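Pertussis toxin-like subunit ArtA (Escherichia coli, PDB 4Z9D) probably transfers ADP-ribose from NAD to trimeric G proteins, as the enzymatic subunit of a pertussis-like AB5 toxin. Local coordinates at residues His74-Arg79 and Ala133-Tyr138; Tyr80-Asn85 and Glu128-Ala133; Phe88-Pro93 and Thr161-Gly166; Val95-Gln100 and Pro169-Pro174. The protein carries 2 engineered substitutions. One frame throughout, in Å; residues are numbered along the deposited sequence.

Interaction 1 of 4, residues His74-Arg79 and Ala133-Tyr138; sequences HGRLYR and AVELTY
The Arg79 guanidinium has Val134 CB over one face, and Val134 CG2 lies 3.7 Å from Arg79 NH2. Leu136 meets the same group obliquely, its CD2 3.7 Å from Arg79 NH1. With CG anti to the backbone N (chi1 -175°), Arg79 runs alongside Val134, whereas Leu136 crosses it at about a right angle. An arginine suits this place because its long chain spans the neighbouring strand: NH2 makes a salt bridge to Asp147 on strand 144-152, and Leu57, Thr60 and Tyr61 of helix 57-68 pack against it. On the other face of the sheet the Tyr78 ring and Glu135 lie side by side, ring CE1 only 3.3 Å from Glu135 CG, an oblique approach by an aliphatic methylene.

Strands 77-83 and 130-139 are the middle pair of a four-stranded antiparallel sheet in this ADP-ribosyltransferase domain, and the side chain of Leu77 lies about 5 Å from the bound NAD. Arg79 and Val134 form a hydrogen-bonded pair, Arg79 N to Val134 O at 2.9 Å and Val134 N to Arg79 O at 3.0 Å. Tyr78 and Glu135 form the adjacent non-hydrogen-bonded pair, in which Tyr78 CA directs a C-H contact to Val134 O. Beyond it Leu136 N reaches Leu77 O at 2.8 Å, nearly straight at 170°.

At the exposed margin Glu135, its chain extended beyond CG, brings OE2 to 3.7 Å from Arg76 NE, a long salt bridge with the guanidinium and carboxylate planes 89° apart.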
loop_
_atom_site.group_PDB
_atom_site.type_symbol
_atom_site.label_atom_id
_atom_site.label_comp_id
_atom_site.label_asym_id
_atom_site.label_seq_id
_atom_site.Cartn_x
_atom_site.Cartn_y
_atom_site.Cartn_z
ATOM N N HIS A 74 -18.643 -0.424 -6.358
ATOM C CA HIS A 74 -19.655 -0.772 -5.380
ATOM C C HIS A 74 -18.969 -1.531 -4.256
ATOM O O HIS A 74 -17.886 -2.082 -4.452
ATOM C CB HIS A 74 -20.764 -1.608 -6.017
ATOM C CG HIS A 74 -20.264 -2.824 -6.737
ATOM N ND1 HIS A 74 -19.716 -2.768 -8.000
ATOM C CD2 HIS A 74 -20.222 -4.124 -6.365
ATOM C CE1 HIS A 74 -19.366 -3.985 -8.381
ATOM N NE2 HIS A 74 -19.661 -4.826 -7.405
ATOM N N GLY A 75 -19.568 -1.546 -3.077
ATOM C CA GLY A 75 -19.001 -2.323 -1.994
ATOM C C GLY A 75 -18.286 -1.440 -0.999
ATOM O O GLY A 75 -18.479 -0.231 -0.996
ATOM N N ARG A 76 -17.442 -2.036 -0.168
ATOM C CA ARG A 76 -16.867 -1.287 0.936
ATOM C C ARG A 76 -15.358 -1.240 0.858
ATOM O O ARG A 76 -14.745 -2.035 0.158
ATOM C CB ARG A 76 -17.282 -1.912 2.265
ATOM C CG ARG A 76 -18.748 -2.281 2.325
ATOM C CD ARG A 76 -19.054 -3.120 3.534
ATOM N NE ARG A 76 -19.807 -2.376 4.537
ATOM C CZ ARG A 76 -21.135 -2.294 4.567
ATOM N NH1 ARG A 76 -21.864 -2.915 3.643
ATOM N NH2 ARG A 76 -21.736 -1.590 5.519
ATOM N N LEU A 77 -14.778 -0.298 1.590
ATOM C CA LEU A 77 -13.342 -0.163 1.690
ATOM C C LEU A 77 -12.980 -0.178 3.160
ATOM O O LEU A 77 -13.744 0.287 4.005
ATOM C CB LEU A 77 -12.853 1.126 1.037
ATOM C CG LEU A 77 -12.997 1.213 -0.469
ATOM C CD1 LEU A 77 -12.594 2.604 -0.938
ATOM C CD2 LEU A 77 -12.121 0.150 -1.095
ATOM N N TYR A 78 -11.813 -0.731 3.455
ATOM C CA TYR A 78 -11.296 -0.793 4.810
ATOM C C TYR A 78 -9.913 -0.163 4.823
ATOM O O TYR A 78 -9.173 -0.263 3.844
ATOM C CB TYR A 78 -11.217 -2.242 5.306
ATOM C CG TYR A 78 -12.540 -2.984 5.285
ATOM C CD1 TYR A 78 -13.289 -3.138 6.437
ATOM C CD2 TYR A 78 -13.020 -3.551 4.108
ATOM C CE1 TYR A 78 -14.479 -3.829 6.427
ATOM C CE2 TYR A 78 -14.219 -4.243 4.085
ATOM C CZ TYR A 78 -14.946 -4.376 5.250
ATOM O OH TYR A 78 -16.143 -5.062 5.241
ATOM N N ARG A 79 -9.567 0.497 5.921
ATOM C CA ARG A 79 -8.195 0.927 6.140
ATOM C C ARG A 79 -7.549 -0.044 7.114
ATOM O O ARG A 79 -8.010 -0.173 8.244
ATOM C CB ARG A 79 -8.141 2.356 6.695
ATOM C CG ARG A 79 -6.730 2.913 6.840
ATOM C CD ARG A 79 -6.713 4.276 7.486
ATOM N NE ARG A 79 -7.148 4.237 8.883
ATOM C CZ ARG A 79 -8.260 4.795 9.351
ATOM N NH1 ARG A 79 -9.062 5.464 8.543
ATOM N NH2 ARG A 79 -8.553 4.702 10.638
ATOM N N ALA A 133 -8.423 -3.195 11.546
ATOM C CA ALA A 133 -9.083 -2.685 10.363
ATOM C C ALA A 133 -10.149 -1.685 10.771
ATOM O O ALA A 133 -10.683 -1.763 11.871
ATOM C CB ALA A 133 -9.694 -3.807 9.570
ATOM N N VAL A 134 -10.427 -0.735 9.886
ATOM C CA VAL A 134 -11.539 0.196 10.068
ATOM C C VAL A 134 -12.356 0.247 8.781
ATOM O O VAL A 134 -11.812 0.576 7.723
ATOM C CB VAL A 134 -11.038 1.620 10.414
ATOM C CG1 VAL A 134 -12.207 2.600 10.471
ATOM C CG2 VAL A 134 -10.279 1.616 11.724
ATOM N N GLU A 135 -13.653 -0.058 8.851
ATOM C CA GLU A 135 -14.522 0.102 7.679
ATOM C C GLU A 135 -14.675 1.583 7.392
ATOM O O GLU A 135 -14.943 2.346 8.310
ATOM C CB GLU A 135 -15.916 -0.506 7.900
ATOM C CG GLU A 135 -15.943 -1.834 8.624
ATOM C CD GLU A 135 -17.320 -2.491 8.594
ATOM O OE1 GLU A 135 -17.496 -3.536 9.266
ATOM O OE2 GLU A 135 -18.221 -1.964 7.899
ATOM N N LEU A 136 -14.536 1.988 6.136
ATOM C CA LEU A 136 -14.677 3.405 5.782
ATOM C C LEU A 136 -16.082 3.694 5.281
ATOM O O LEU A 136 -16.663 2.896 4.554
ATOM C CB LEU A 136 -13.644 3.814 4.725
ATOM C CG LEU A 136 -12.167 3.643 5.099
ATOM C CD1 LEU A 136 -11.249 4.025 3.962
ATOM C CD2 LEU A 136 -11.845 4.472 6.328
ATOM N N THR A 137 -16.662 4.803 5.726
ATOM C CA THR A 137 -17.970 5.210 5.218
ATOM C C THR A 137 -17.799 6.306 4.166
ATOM O O THR A 137 -16.854 7.093 4.238
ATOM C CB THR A 137 -18.883 5.706 6.354
ATOM O OG1 THR A 137 -18.363 6.935 6.861
ATOM C CG2 THR A 137 -18.934 4.678 7.494
ATOM N N TYR A 138 -18.721 6.372 3.208
ATOM C CA TYR A 138 -18.649 7.350 2.127
ATOM C C TYR A 138 -19.976 8.081 1.954
ATOM O O TYR A 138 -21.023 7.449 1.809
ATOM C CB TYR A 138 -18.267 6.672 0.818
ATOM C CG TYR A 138 -18.084 7.601 -0.358
ATOM C CD1 TYR A 138 -18.807 7.411 -1.525
ATOM C CD2 TYR A 138 -17.180 8.649 -0.312
ATOM C CE1 TYR A 138 -18.642 8.238 -2.612
ATOM C CE2 TYR A 138 -17.009 9.490 -1.397
ATOM C CZ TYR A 138 -17.740 9.271 -2.547
ATOM O OH TYR A 138 -17.571 10.094 -3.633
#

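Interaction 2 of 4, residues Tyr80-Asn85 and Glu128-Ala133; sequences YRIRAN and ENIVEA
Tyr80 faces Ala133 where strands 80-83 and 130-133 run antiparallel, 4.6 Å apart at closest approach and 170° between directions, until a beta bulge shifts the register by one residue between Arg81 and Ile82. Arg81 therefore bonds two residues: its N donates to Glu132 O, and its O accepts from Val131 N at 2.9 Å.

Small and branched apolar residues fit the face carrying Tyr80. Its ring meets both obliquely, CE1 3.5 Å from Ala133 CB and CD1 3.7 Å from Ile130 CG2; the tyrosine hydroxyl bonds Arg13 O. Past the bulge Asn129 holds Arg83 twice: its backbone O accepts from Arg83 N at 2.8 Å, and its side-chain ND2 donates to Arg83 O at 3.0 Å, almost straight at 178°. The same ND2 sits over one face of the Arg83 guanidinium, whose nitrogens are held by Thr161 and Val157.

On the opposite face Glu132 puts CG between its backbone N and carbonyl carbon (chi1 62°), lying beside Arg81. In a salt bridge Arg81 NE and Arg81 NH2 both donate to Glu132 OE1, each at 2.9 Å, with that oxygen near the guanidinium plane. Two donors on one oxygen would be expected to concentrate carboxylate charge there and favour the ionised pair.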
loop_
_atom_site.group_PDB
_atom_site.type_symbol
_atom_site.label_atom_id
_atom_site.label_comp_id
_atom_site.label_asym_id
_atom_site.label_seq_id
_atom_site.Cartn_x
_atom_site.Cartn_y
_atom_site.Cartn_z
ATOM N N TYR A 80 -6.508 -0.736 6.672
ATOM C CA TYR A 80 -5.769 -1.643 7.541
ATOM C C TYR A 80 -4.522 -0.971 8.087
ATOM O O TYR A 80 -3.816 -0.274 7.354
ATOM C CB TYR A 80 -5.385 -2.917 6.776
ATOM C CG TYR A 80 -6.551 -3.802 6.450
ATOM C CD1 TYR A 80 -6.946 -4.806 7.334
ATOM C CD2 TYR A 80 -7.265 -3.639 5.271
ATOM C CE1 TYR A 80 -8.014 -5.624 7.042
ATOM C CE2 TYR A 80 -8.349 -4.437 4.979
ATOM C CZ TYR A 80 -8.715 -5.434 5.866
ATOM O OH TYR A 80 -9.787 -6.246 5.575
ATOM N N ARG A 81 -4.254 -1.163 9.374
ATOM C CA ARG A 81 -2.994 -0.705 9.945
ATOM C C ARG A 81 -2.064 -1.890 10.051
ATOM O O ARG A 81 -2.456 -2.944 10.539
ATOM C CB ARG A 81 -3.178 -0.069 11.321
ATOM C CG ARG A 81 -1.932 0.702 11.729
ATOM C CD ARG A 81 -1.921 1.091 13.199
ATOM N NE ARG A 81 -3.155 1.729 13.648
ATOM C CZ ARG A 81 -3.248 2.990 14.063
ATOM N NH1 ARG A 81 -2.183 3.785 14.068
ATOM N NH2 ARG A 81 -4.418 3.462 14.475
ATOM N N ILE A 82 -0.827 -1.716 9.598
ATOM C CA ILE A 82 0.076 -2.850 9.429
ATOM C C ILE A 82 1.449 -2.585 10.018
ATOM O O ILE A 82 2.028 -1.533 9.787
ATOM C CB ILE A 82 0.253 -3.192 7.927
ATOM C CG1 ILE A 82 -1.099 -3.327 7.216
ATOM C CG2 ILE A 82 1.120 -4.456 7.726
ATOM C CD1 ILE A 82 -0.985 -3.282 5.691
ATOM N N ARG A 83 1.988 -3.542 10.778
ATOM C CA ARG A 83 3.372 -3.428 11.213
ATOM C C ARG A 83 4.306 -3.750 10.054
ATOM O O ARG A 83 4.199 -4.802 9.421
ATOM C CB ARG A 83 3.668 -4.345 12.404
ATOM C CG ARG A 83 5.154 -4.414 12.757
ATOM C CD ARG A 83 5.368 -5.091 14.107
ATOM N NE ARG A 83 4.903 -6.477 14.099
ATOM C CZ ARG A 83 5.549 -7.490 13.516
ATOM N NH1 ARG A 83 6.693 -7.276 12.873
ATOM N NH2 ARG A 83 5.049 -8.717 13.572
ATOM N N ALA A 84 5.196 -2.814 9.744
ATOM C CA ALA A 84 6.146 -3.002 8.652
ATOM C C ALA A 84 7.371 -3.742 9.160
ATOM O O ALA A 84 7.738 -3.622 10.331
ATOM C CB ALA A 84 6.558 -1.660 8.049
ATOM N N ASN A 85 7.979 -4.530 8.288
ATOM C CA ASN A 85 9.257 -5.171 8.603
ATOM C C ASN A 85 10.121 -5.207 7.343
ATOM O O ASN A 85 9.927 -4.378 6.458
ATOM C CB ASN A 85 9.051 -6.564 9.213
ATOM C CG ASN A 85 8.251 -7.492 8.335
ATOM O OD1 ASN A 85 8.100 -7.271 7.131
ATOM N ND2 ASN A 85 7.740 -8.570 8.937
ATOM N N GLU A 128 -0.568 -11.924 10.489
ATOM C CA GLU A 128 -0.015 -11.624 11.803
ATOM C C GLU A 128 0.615 -10.227 11.901
ATOM O O GLU A 128 0.835 -9.726 13.002
ATOM C CB GLU A 128 1.002 -12.703 12.195
ATOM C CG GLU A 128 0.314 -13.954 12.734
ATOM C CD GLU A 128 1.257 -15.126 12.951
ATOM O OE1 GLU A 128 0.908 -16.008 13.772
ATOM O OE2 GLU A 128 2.331 -15.177 12.302
ATOM N N ASN A 129 0.911 -9.604 10.762
ATOM C CA ASN A 129 1.433 -8.239 10.751
ATOM C C ASN A 129 0.340 -7.181 10.847
ATOM O O ASN A 129 0.624 -6.001 11.047
ATOM C CB ASN A 129 2.225 -7.971 9.472
ATOM C CG ASN A 129 3.594 -8.571 9.510
ATOM O OD1 ASN A 129 3.737 -9.789 9.556
ATOM N ND2 ASN A 129 4.621 -7.723 9.482
ATOM N N ILE A 130 -0.905 -7.594 10.667
ATOM C CA ILE A 130 -1.988 -6.629 10.575
ATOM C C ILE A 130 -2.604 -6.386 11.941
ATOM O O ILE A 130 -3.111 -7.301 12.587
ATOM C CB ILE A 130 -3.044 -7.086 9.564
ATOM C CG1 ILE A 130 -2.371 -7.291 8.197
ATOM C CG2 ILE A 130 -4.165 -6.052 9.440
ATOM C CD1 ILE A 130 -3.165 -8.149 7.241
ATOM N N VAL A 131 -2.552 -5.131 12.369
ATOM C CA VAL A 131 -2.977 -4.735 13.700
ATOM C C VAL A 131 -4.487 -4.693 13.822
ATOM O O VAL A 131 -5.058 -5.194 14.800
ATOM C CB VAL A 131 -2.387 -3.348 14.063
ATOM C CG1 VAL A 131 -2.844 -2.893 15.441
ATOM C CG2 VAL A 131 -0.870 -3.408 14.014
ATOM N N GLU A 132 -5.131 -4.073 12.837
ATOM C CA GLU A 132 -6.544 -3.748 12.945
ATOM C C GLU A 132 -7.107 -3.298 11.606
ATOM O O GLU A 132 -6.369 -3.052 10.646
ATOM C CB GLU A 132 -6.756 -2.656 14.018
ATOM C CG GLU A 132 -6.064 -1.333 13.692
ATOM C CD GLU A 132 -6.081 -0.335 14.849
ATOM O OE1 GLU A 132 -5.717 0.840 14.612
ATOM O OE2 GLU A 132 -6.450 -0.719 15.985
ATOM N N ALA A 133 -8.423 -3.195 11.546
ATOM C CA ALA A 133 -9.083 -2.685 10.363
ATOM C C ALA A 133 -10.149 -1.685 10.771
ATOM O O ALA A 133 -10.683 -1.763 11.871
ATOM C CB ALA A 133 -9.694 -3.807 9.570
#

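Interaction 3 of 4, residues Phe88-Pro93 and Thr161-Gly166; sequences FYPIQP and TFVNPG
Asn164 N donates to Phe88 O at 2.9 Å, nearly along the C=O axis, the single direct hydrogen bond between strand 88-90 and the loop 161-166. The next bond in step would need an N-H from Pro90, which has none; Pro90 CD sits 3.2 Å from Asn164 O instead. Asn164 also shapes its own loop: OD1 accepts from Gly166 N at 2.9 Å, an Asx turn. With CG anti to the backbone N (chi1 -172°), the amide runs beside the Tyr89 ring, the two planes 24° apart. Asn164 CB makes a CH-pi contact over that ring's face, 3.9 Å from the centroid, and Gly166 O lies at the ring edge.

Val163, beta-branched, spreads its two methyls along the strand: its CG1 meets Phe88 CB at 3.9 Å and its CG2 meets Pro90 CG at 3.7 Å. Farther on, one water donates to both Pro90 O, at 2.6 Å, and Gly166 O, at 2.8 Å, bridging carbonyls that could not bond each other, while Pro93 lays CB and CG against the loop.

Strand 88-90 is an edge strand of a three-stranded antiparallel sheet: Tyr89 bonds Val120 of strand 118-122, the Phe88 side chain packs on Ile119 and Ala121, and helix 92-100 begins close after the strand.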
loop_
_atom_site.group_PDB
_atom_site.type_symbol
_atom_site.label_atom_id
_atom_site.label_comp_id
_atom_site.label_asym_id
_atom_site.label_seq_id
_atom_site.Cartn_x
_atom_site.Cartn_y
_atom_site.Cartn_z
ATOM N N PHE A 88 9.083 -4.742 3.666
ATOM C CA PHE A 88 8.611 -3.426 3.238
ATOM C C PHE A 88 9.782 -2.543 2.849
ATOM O O PHE A 88 10.806 -2.523 3.531
ATOM C CB PHE A 88 7.803 -2.749 4.354
ATOM C CG PHE A 88 6.525 -3.467 4.720
ATOM C CD1 PHE A 88 6.564 -4.706 5.354
ATOM C CD2 PHE A 88 5.287 -2.890 4.454
ATOM C CE1 PHE A 88 5.403 -5.363 5.721
ATOM C CE2 PHE A 88 4.111 -3.540 4.812
ATOM C CZ PHE A 88 4.169 -4.781 5.449
ATOM N N TYR A 89 9.625 -1.809 1.757
ATOM C CA TYR A 89 10.660 -0.893 1.253
ATOM C C TYR A 89 10.074 0.480 0.976
ATOM O O TYR A 89 9.087 0.580 0.261
ATOM C CB TYR A 89 11.276 -1.412 -0.053
ATOM C CG TYR A 89 12.056 -2.699 0.047
ATOM C CD1 TYR A 89 11.410 -3.932 0.095
ATOM C CD2 TYR A 89 13.446 -2.686 0.025
ATOM C CE1 TYR A 89 12.139 -5.116 0.169
ATOM C CE2 TYR A 89 14.179 -3.866 0.092
ATOM C CZ TYR A 89 13.520 -5.065 0.161
ATOM O OH TYR A 89 14.252 -6.228 0.223
ATOM N N PRO A 90 10.659 1.539 1.548
ATOM C CA PRO A 90 10.331 2.878 1.049
ATOM C C PRO A 90 10.786 2.982 -0.406
ATOM O O PRO A 90 11.812 2.392 -0.750
ATOM C CB PRO A 90 11.145 3.813 1.956
ATOM C CG PRO A 90 11.546 2.971 3.134
ATOM C CD PRO A 90 11.685 1.575 2.595
ATOM N N ILE A 91 10.070 3.712 -1.256
ATOM C CA ILE A 91 10.393 3.639 -2.679
ATOM C C ILE A 91 11.598 4.491 -3.098
ATOM O O ILE A 91 12.210 4.234 -4.126
ATOM C CB ILE A 91 9.182 4.040 -3.559
ATOM C CG1 ILE A 91 8.749 5.479 -3.307
ATOM C CG2 ILE A 91 8.011 3.082 -3.338
ATOM C CD1 ILE A 91 7.625 5.914 -4.216
ATOM N N GLN A 92 11.965 5.479 -2.294
ATOM C CA GLN A 92 12.957 6.461 -2.726
ATOM C C GLN A 92 14.347 5.891 -3.103
ATOM O O GLN A 92 14.904 6.289 -4.124
ATOM C CB GLN A 92 13.106 7.534 -1.639
ATOM C CG GLN A 92 14.021 8.679 -1.994
ATOM C CD GLN A 92 14.043 9.740 -0.899
ATOM O OE1 GLN A 92 13.200 10.637 -0.875
ATOM N NE2 GLN A 92 15.011 9.639 0.012
ATOM N N PRO A 93 14.925 4.977 -2.289
ATOM C CA PRO A 93 16.226 4.430 -2.693
ATOM C C PRO A 93 16.164 3.706 -4.031
ATOM O O PRO A 93 17.135 3.713 -4.805
ATOM C CB PRO A 93 16.566 3.449 -1.564
ATOM C CG PRO A 93 15.826 3.998 -0.381
ATOM C CD PRO A 93 14.536 4.501 -0.948
ATOM N N THR A 161 9.663 -3.557 14.746
ATOM C CA THR A 161 10.357 -3.925 13.516
ATOM C C THR A 161 10.324 -2.743 12.556
ATOM O O THR A 161 9.551 -1.808 12.753
ATOM C CB THR A 161 9.730 -5.174 12.851
ATOM O OG1 THR A 161 8.347 -4.935 12.573
ATOM C CG2 THR A 161 9.831 -6.386 13.778
ATOM N N PHE A 162 11.190 -2.774 11.541
ATOM C CA PHE A 162 11.417 -1.635 10.637
ATOM C C PHE A 162 11.497 -2.046 9.173
ATOM O O PHE A 162 11.805 -3.191 8.868
ATOM C CB PHE A 162 12.706 -0.900 11.001
ATOM C CG PHE A 162 12.677 -0.290 12.366
ATOM C CD1 PHE A 162 12.336 1.053 12.526
ATOM C CD2 PHE A 162 12.959 -1.054 13.486
ATOM C CE1 PHE A 162 12.298 1.629 13.788
ATOM C CE2 PHE A 162 12.910 -0.487 14.763
ATOM C CZ PHE A 162 12.585 0.862 14.907
ATOM N N VAL A 163 11.219 -1.105 8.275
ATOM C CA VAL A 163 11.374 -1.355 6.841
ATOM C C VAL A 163 12.829 -1.682 6.488
ATOM O O VAL A 163 13.754 -1.378 7.238
ATOM C CB VAL A 163 10.924 -0.147 6.013
ATOM C CG1 VAL A 163 9.453 0.198 6.310
ATOM C CG2 VAL A 163 11.839 1.040 6.298
ATOM N N ASN A 164 13.026 -2.329 5.344
ATOM C CA ASN A 164 14.357 -2.483 4.780
ATOM C C ASN A 164 14.759 -1.123 4.222
ATOM O O ASN A 164 13.993 -0.517 3.488
ATOM C CB ASN A 164 14.349 -3.567 3.684
ATOM C CG ASN A 164 15.732 -3.913 3.179
ATOM O OD1 ASN A 164 16.459 -3.055 2.673
ATOM N ND2 ASN A 164 16.094 -5.188 3.284
ATOM N N PRO A 165 15.935 -0.611 4.607
ATOM C CA PRO A 165 16.287 0.754 4.206
ATOM C C PRO A 165 16.877 0.840 2.798
ATOM O O PRO A 165 17.192 1.943 2.343
ATOM C CB PRO A 165 17.329 1.163 5.255
ATOM C CG PRO A 165 18.031 -0.112 5.561
ATOM C CD PRO A 165 16.949 -1.194 5.501
ATOM N N GLY A 166 17.016 -0.295 2.117
ATOM C CA GLY A 166 17.792 -0.329 0.893
ATOM C C GLY A 166 17.016 -0.356 -0.410
ATOM O O GLY A 166 15.833 -0.005 -0.472
HETATM O O HOH W 1 13.762 1.144 -2.034
#

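Interaction 4 of 4, residues Val95-Gln100 and Pro169-Pro174; sequences VNYLTQ and PQLVVP
Leu98 on helix 92-100 packs against Val173 of the C-terminal tail, a segment without regular structure that passes the helix near the surface of the ADP-ribosyltransferase domain. The tight spot is methyl against methyl: Leu98 CD2 lies 3.6 Å from Val173 CG2, the two side chains sliding past each other in opposite directions. With CG anti to its carbonyl carbon (chi1 -69°), Leu98 sends its branched end to the tail, where CD2 is also 4.3 Å from Leu171 CD1. Leu32 of helix 32-37 touches both leucines, adding a third element; a branched apolar side chain suits such a junction.

The Tyr97 side is looser. Its ring approaches Leu171 obliquely, with Tyr97 CD2 4.1 Å from Leu171 CD1, and the residue remains partly exposed. A tyrosine fits such a border: the ring offers carbon to the leucine, while its hydroxyl bonds Arg101. Val172 turns away from the helix into an exposed position, and its backbone bonds Arg30 instead.

No hydrogen bond joins the two segments; Thr99 turns its hydroxyl to the helix backbone. Thr99 OG1, which also bonds Arg110, donates to Val95 O at 2.8 Å, and Thr99 N reaches that same Val95 O at 3.0 Å from the opposite face of the carbonyl plane.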
loop_
_atom_site.group_PDB
_atom_site.type_symbol
_atom_site.label_atom_id
_atom_site.label_comp_id
_atom_site.label_asym_id
_atom_site.label_seq_id
_atom_site.Cartn_x
_atom_site.Cartn_y
_atom_site.Cartn_z
ATOM N N VAL A 95 13.926 4.383 -6.476
ATOM C CA VAL A 95 13.730 5.407 -7.501
ATOM C C VAL A 95 15.078 6.061 -7.836
ATOM O O VAL A 95 15.380 6.318 -9.002
ATOM C CB VAL A 95 12.694 6.464 -7.048
ATOM C CG1 VAL A 95 12.775 7.717 -7.910
ATOM C CG2 VAL A 95 11.276 5.867 -7.080
ATOM N N ASN A 96 15.892 6.308 -6.813
ATOM C CA ASN A 96 17.238 6.843 -7.029
ATOM C C ASN A 96 18.121 5.875 -7.819
ATOM O O ASN A 96 18.900 6.287 -8.675
ATOM C CB ASN A 96 17.910 7.192 -5.703
ATOM C CG ASN A 96 17.278 8.398 -5.027
ATOM O OD1 ASN A 96 16.453 9.101 -5.619
ATOM N ND2 ASN A 96 17.677 8.655 -3.781
ATOM N N TYR A 97 18.047 4.593 -7.484
ATOM C CA TYR A 97 18.790 3.580 -8.217
ATOM C C TYR A 97 18.364 3.476 -9.685
ATOM O O TYR A 97 19.203 3.456 -10.576
ATOM C CB TYR A 97 18.645 2.232 -7.522
ATOM C CG TYR A 97 19.246 1.076 -8.290
ATOM C CD1 TYR A 97 20.612 0.854 -8.274
ATOM C CD2 TYR A 97 18.438 0.175 -8.981
ATOM C CE1 TYR A 97 21.178 -0.223 -8.964
ATOM C CE2 TYR A 97 18.985 -0.912 -9.661
ATOM C CZ TYR A 97 20.361 -1.098 -9.651
ATOM O OH TYR A 97 20.928 -2.160 -10.319
ATOM N N LEU A 98 17.064 3.411 -9.939
ATOM C CA LEU A 98 16.565 3.357 -11.318
ATOM C C LEU A 98 17.020 4.586 -12.112
ATOM O O LEU A 98 17.348 4.497 -13.296
ATOM C CB LEU A 98 15.039 3.257 -11.336
ATOM C CG LEU A 98 14.554 1.909 -10.804
ATOM C CD1 LEU A 98 13.046 1.906 -10.550
ATOM C CD2 LEU A 98 14.933 0.794 -11.772
ATOM N N THR A 99 17.018 5.740 -11.460
ATOM C CA THR A 99 17.507 6.968 -12.084
ATOM C C THR A 99 19.008 6.881 -12.425
ATOM O O THR A 99 19.422 7.353 -13.488
ATOM C CB THR A 99 17.229 8.181 -11.179
ATOM O OG1 THR A 99 15.822 8.252 -10.917
ATOM C CG2 THR A 99 17.659 9.471 -11.862
ATOM N N GLN A 100 19.824 6.290 -11.548
ATOM C CA GLN A 100 21.247 6.104 -11.865
ATOM C C GLN A 100 21.421 5.081 -12.978
ATOM O O GLN A 100 22.458 5.027 -13.640
ATOM C CB GLN A 100 22.054 5.614 -10.663
ATOM C CG GLN A 100 22.216 6.571 -9.499
ATOM C CD GLN A 100 22.698 5.856 -8.242
ATOM O OE1 GLN A 100 22.681 4.624 -8.163
ATOM N NE2 GLN A 100 23.149 6.630 -7.260
ATOM N N PRO A 169 15.504 -5.588 -4.322
ATOM C CA PRO A 169 16.286 -6.519 -5.139
ATOM C C PRO A 169 15.523 -6.981 -6.372
ATOM O O PRO A 169 14.291 -6.910 -6.400
ATOM C CB PRO A 169 16.568 -7.695 -4.193
ATOM C CG PRO A 169 15.684 -7.516 -3.035
ATOM C CD PRO A 169 15.263 -6.091 -2.960
ATOM N N GLN A 170 16.263 -7.423 -7.378
ATOM C CA GLN A 170 15.689 -8.015 -8.581
ATOM C C GLN A 170 14.715 -7.077 -9.300
ATOM O O GLN A 170 13.722 -7.528 -9.883
ATOM C CB GLN A 170 14.986 -9.345 -8.237
ATOM C CG GLN A 170 15.926 -10.433 -7.683
ATOM C CD GLN A 170 15.826 -10.631 -6.175
ATOM O OE1 GLN A 170 14.755 -10.467 -5.583
ATOM N NE2 GLN A 170 16.950 -10.993 -5.542
ATOM N N LEU A 171 14.995 -5.775 -9.271
ATOM C CA LEU A 171 14.164 -4.817 -10.004
ATOM C C LEU A 171 14.249 -5.044 -11.519
ATOM O O LEU A 171 15.300 -5.419 -12.041
ATOM C CB LEU A 171 14.559 -3.373 -9.679
ATOM C CG LEU A 171 14.123 -2.790 -8.329
ATOM C CD1 LEU A 171 14.814 -1.461 -8.078
ATOM C CD2 LEU A 171 12.610 -2.594 -8.307
ATOM N N VAL A 172 13.151 -4.779 -12.221
ATOM C CA VAL A 172 13.181 -4.771 -13.680
ATOM C C VAL A 172 13.635 -3.396 -14.174
ATOM O O VAL A 172 13.078 -2.379 -13.794
ATOM C CB VAL A 172 11.813 -5.105 -14.284
ATOM C CG1 VAL A 172 11.902 -5.093 -15.805
ATOM C CG2 VAL A 172 11.349 -6.463 -13.805
ATOM N N VAL A 173 14.672 -3.385 -15.003
ATOM C CA VAL A 173 15.232 -2.159 -15.547
ATOM C C VAL A 173 15.237 -2.313 -17.054
ATOM O O VAL A 173 16.152 -2.920 -17.613
ATOM C CB VAL A 173 16.665 -1.906 -15.051
ATOM C CG1 VAL A 173 17.215 -0.609 -15.642
ATOM C CG2 VAL A 173 16.706 -1.846 -13.538
ATOM N N PRO A 174 14.202 -1.783 -17.718
ATOM C CA PRO A 174 14.039 -1.925 -19.173
ATOM C C PRO A 174 15.157 -1.253 -19.962
ATOM O O PRO A 174 15.527 -0.144 -19.583
ATOM C CB PRO A 174 12.691 -1.234 -19.450
ATOM C CG PRO A 174 12.035 -1.058 -18.091
ATOM C CD PRO A 174 13.167 -0.917 -17.128
#

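Overall arrangement
Interactions 1 and 2 join the same two strands, 77-83 and 130-139, share Ala133 and lie 16 Å apart between centres. Interaction 1 is the buried one, near NAD; interaction 2 is partly buried and adds a bulge and a close ion pair. Thr161 ties interaction 2 to interaction 3 through probable hydrogen bonds to Ala84 O and Arg83 NH1, as the chain moves into the second sheet. There regular pairing gives way to one direct bond, a water bridge and proline packing. Interaction 4, at the surface, shares helix 92-100 with interaction 3 but is wholly apolar, and its centre is 34 Å from that of interaction 1.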